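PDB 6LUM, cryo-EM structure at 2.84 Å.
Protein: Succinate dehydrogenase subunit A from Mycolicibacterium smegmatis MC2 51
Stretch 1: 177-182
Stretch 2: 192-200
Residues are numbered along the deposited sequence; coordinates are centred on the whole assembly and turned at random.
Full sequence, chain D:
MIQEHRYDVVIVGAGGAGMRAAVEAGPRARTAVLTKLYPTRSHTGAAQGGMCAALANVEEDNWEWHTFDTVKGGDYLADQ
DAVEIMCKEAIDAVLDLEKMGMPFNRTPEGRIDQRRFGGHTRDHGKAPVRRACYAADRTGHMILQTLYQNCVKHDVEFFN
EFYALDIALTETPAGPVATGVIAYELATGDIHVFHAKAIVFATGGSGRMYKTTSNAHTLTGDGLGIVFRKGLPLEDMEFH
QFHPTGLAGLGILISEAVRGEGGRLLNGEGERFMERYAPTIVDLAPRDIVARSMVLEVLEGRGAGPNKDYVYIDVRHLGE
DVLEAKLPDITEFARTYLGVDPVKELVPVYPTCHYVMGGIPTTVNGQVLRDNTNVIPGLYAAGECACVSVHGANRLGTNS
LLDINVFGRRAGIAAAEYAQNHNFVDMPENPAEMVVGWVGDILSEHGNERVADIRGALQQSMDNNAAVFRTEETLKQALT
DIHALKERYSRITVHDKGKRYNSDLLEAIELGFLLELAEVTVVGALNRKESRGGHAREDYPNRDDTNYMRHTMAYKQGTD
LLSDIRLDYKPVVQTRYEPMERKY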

# COMPACT_ATOMS: atom_id res chain seq x y z
N VAL D 177 17.43 4.91 -40.62
CA VAL D 177 16.64 4.55 -39.45
C VAL D 177 17.11 5.42 -38.29
O VAL D 177 18.31 5.68 -38.16
CB VAL D 177 16.74 3.05 -39.14
CG1 VAL D 177 18.12 2.69 -38.67
CG2 VAL D 177 15.72 2.63 -38.10
N ALA D 178 16.18 5.90 -37.49
CA ALA D 178 16.51 6.80 -36.40
C ALA D 178 16.81 6.01 -35.14
O ALA D 178 15.98 5.21 -34.69
CB ALA D 178 15.36 7.78 -36.14
N THR D 179 17.98 6.24 -34.57
CA THR D 179 18.43 5.46 -33.43
C THR D 179 18.61 6.27 -32.16
O THR D 179 18.30 5.77 -31.08
CB THR D 179 19.75 4.75 -33.77
OG1 THR D 179 20.72 5.72 -34.15
CG2 THR D 179 19.54 3.79 -34.90
N GLY D 180 19.09 7.50 -32.25
CA GLY D 180 19.38 8.25 -31.04
C GLY D 180 19.16 9.73 -31.21
O GLY D 180 19.07 10.26 -32.32
N VAL D 181 19.11 10.41 -30.07
CA VAL D 181 18.96 11.85 -29.97
C VAL D 181 20.12 12.38 -29.16
O VAL D 181 20.36 11.93 -28.04
CB VAL D 181 17.62 12.24 -29.32
CG1 VAL D 181 17.61 13.69 -29.01
CG2 VAL D 181 16.49 11.92 -30.24
N ILE D 182 20.86 13.33 -29.73
CA ILE D 182 21.97 13.98 -29.05
C ILE D 182 21.45 15.29 -28.46
O ILE D 182 21.03 16.18 -29.20
CB ILE D 182 23.14 14.24 -30.00
CG1 ILE D 182 23.79 12.92 -30.42
CG2 ILE D 182 24.15 15.13 -29.36
CD1 ILE D 182 23.23 12.33 -31.65
N HIS D 192 24.55 14.50 -23.99
CA HIS D 192 23.97 13.21 -23.70
C HIS D 192 23.51 12.58 -25.00
O HIS D 192 23.09 13.27 -25.92
CB HIS D 192 22.77 13.31 -22.77
CG HIS D 192 23.10 13.87 -21.43
ND1 HIS D 192 22.75 13.24 -20.26
CD2 HIS D 192 23.72 15.01 -21.07
CE1 HIS D 192 23.15 13.96 -19.24
NE2 HIS D 192 23.75 15.04 -19.70
N VAL D 193 23.60 11.26 -25.08
CA VAL D 193 23.12 10.51 -26.22
C VAL D 193 22.06 9.55 -25.72
O VAL D 193 22.35 8.66 -24.92
CB VAL D 193 24.25 9.74 -26.93
CG1 VAL D 193 23.79 9.30 -28.28
CG2 VAL D 193 25.48 10.60 -27.04
N PHE D 194 20.83 9.74 -26.18
CA PHE D 194 19.72 8.86 -25.84
C PHE D 194 19.52 7.93 -27.01
O PHE D 194 19.04 8.35 -28.05
CB PHE D 194 18.45 9.65 -25.57
CG PHE D 194 18.53 10.57 -24.40
CD1 PHE D 194 19.15 11.79 -24.50
CD2 PHE D 194 17.97 10.21 -23.20
CE1 PHE D 194 19.23 12.62 -23.43
CE2 PHE D 194 18.05 11.04 -22.14
CZ PHE D 194 18.68 12.24 -22.25
N HIS D 195 19.91 6.67 -26.85
CA HIS D 195 19.69 5.69 -27.90
C HIS D 195 18.33 5.06 -27.71
O HIS D 195 18.03 4.55 -26.63
CB HIS D 195 20.80 4.64 -27.92
CG HIS D 195 21.97 5.04 -28.77
ND1 HIS D 195 21.92 5.01 -30.15
CD2 HIS D 195 23.19 5.51 -28.45
CE1 HIS D 195 23.07 5.44 -30.64
NE2 HIS D 195 23.86 5.74 -29.63
N ALA D 196 17.50 5.11 -28.74
CA ALA D 196 16.12 4.72 -28.61
C ALA D 196 15.72 3.84 -29.78
O ALA D 196 16.46 3.68 -30.75
CB ALA D 196 15.21 5.94 -28.54
N LYS D 197 14.54 3.25 -29.68
CA LYS D 197 13.96 2.57 -30.82
C LYS D 197 13.05 3.49 -31.62
O LYS D 197 13.16 3.56 -32.84
CB LYS D 197 13.18 1.34 -30.37
CG LYS D 197 14.01 0.32 -29.65
CD LYS D 197 13.14 -0.77 -29.08
CE LYS D 197 13.82 -1.47 -27.94
NZ LYS D 197 12.96 -2.50 -27.34
N ALA D 198 12.17 4.22 -30.94
CA ALA D 198 11.30 5.20 -31.58
C ALA D 198 11.61 6.58 -31.02
O ALA D 198 12.10 6.71 -29.90
CB ALA D 198 9.83 4.86 -31.37
N ILE D 199 11.33 7.60 -31.82
CA ILE D 199 11.57 8.99 -31.45
C ILE D 199 10.37 9.81 -31.88
O ILE D 199 9.98 9.77 -33.05
CB ILE D 199 12.85 9.54 -32.12
CG1 ILE D 199 14.05 8.69 -31.74
CG2 ILE D 199 13.08 10.96 -31.72
CD1 ILE D 199 15.31 9.14 -32.41
N VAL D 200 9.78 10.55 -30.95
CA VAL D 200 8.64 11.42 -31.23
C VAL D 200 9.09 12.86 -31.11
O VAL D 200 9.75 13.24 -30.14
CB VAL D 200 7.47 11.14 -30.27
CG1 VAL D 200 6.21 11.79 -30.78
CG2 VAL D 200 7.27 9.65 -30.12

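The apolar centre of the contact gathers around Ile199, whose CA-to-CB bond points toward the first stretch and whose extended m,t side chain carries CD1 to 3.7 Å from Val181 CG2 and 4.0 Å from Ala178 CB. A single methyl group thus packs against two apolar side chains of the first stretch. Ile182 and Val193 form a looser apolar pair on the opposite face of the sheet from Val181, with CG1 of Ile182 4.2 Å from CG1 of Val193.

Between these side chains runs an antiparallel ladder, its strand axes inclined at 155°. Val181 and Phe194 are the hydrogen-bonded pair: Val181 N donates to Phe194 O and Phe194 N to Val181 O, both at 2.9 Å, the latter bond nearly straight at 176°. Gly180 lies opposite His195 in a non-hydrogen-bonded pair, their CA atoms 4.1 Å apart. Gly180 CA lies 3.0 Å from Phe194 O, a close CA-H...O contact, and a CB on Gly180 would stand only 3.1 Å from Phe194 O and 3.2 Å from His195 ND1; Ile182 CA makes a similar contact to His192 O at 3.4 Å.

At the polar edge, Ala196 N donates a short, nearly linear hydrogen bond to Thr179 O (2.6 Å, 173°). The carbonyl oxygens Thr179 O and Ala196 O also lie 2.8 Å apart, but both are acceptors and no hydrogen bond joins them.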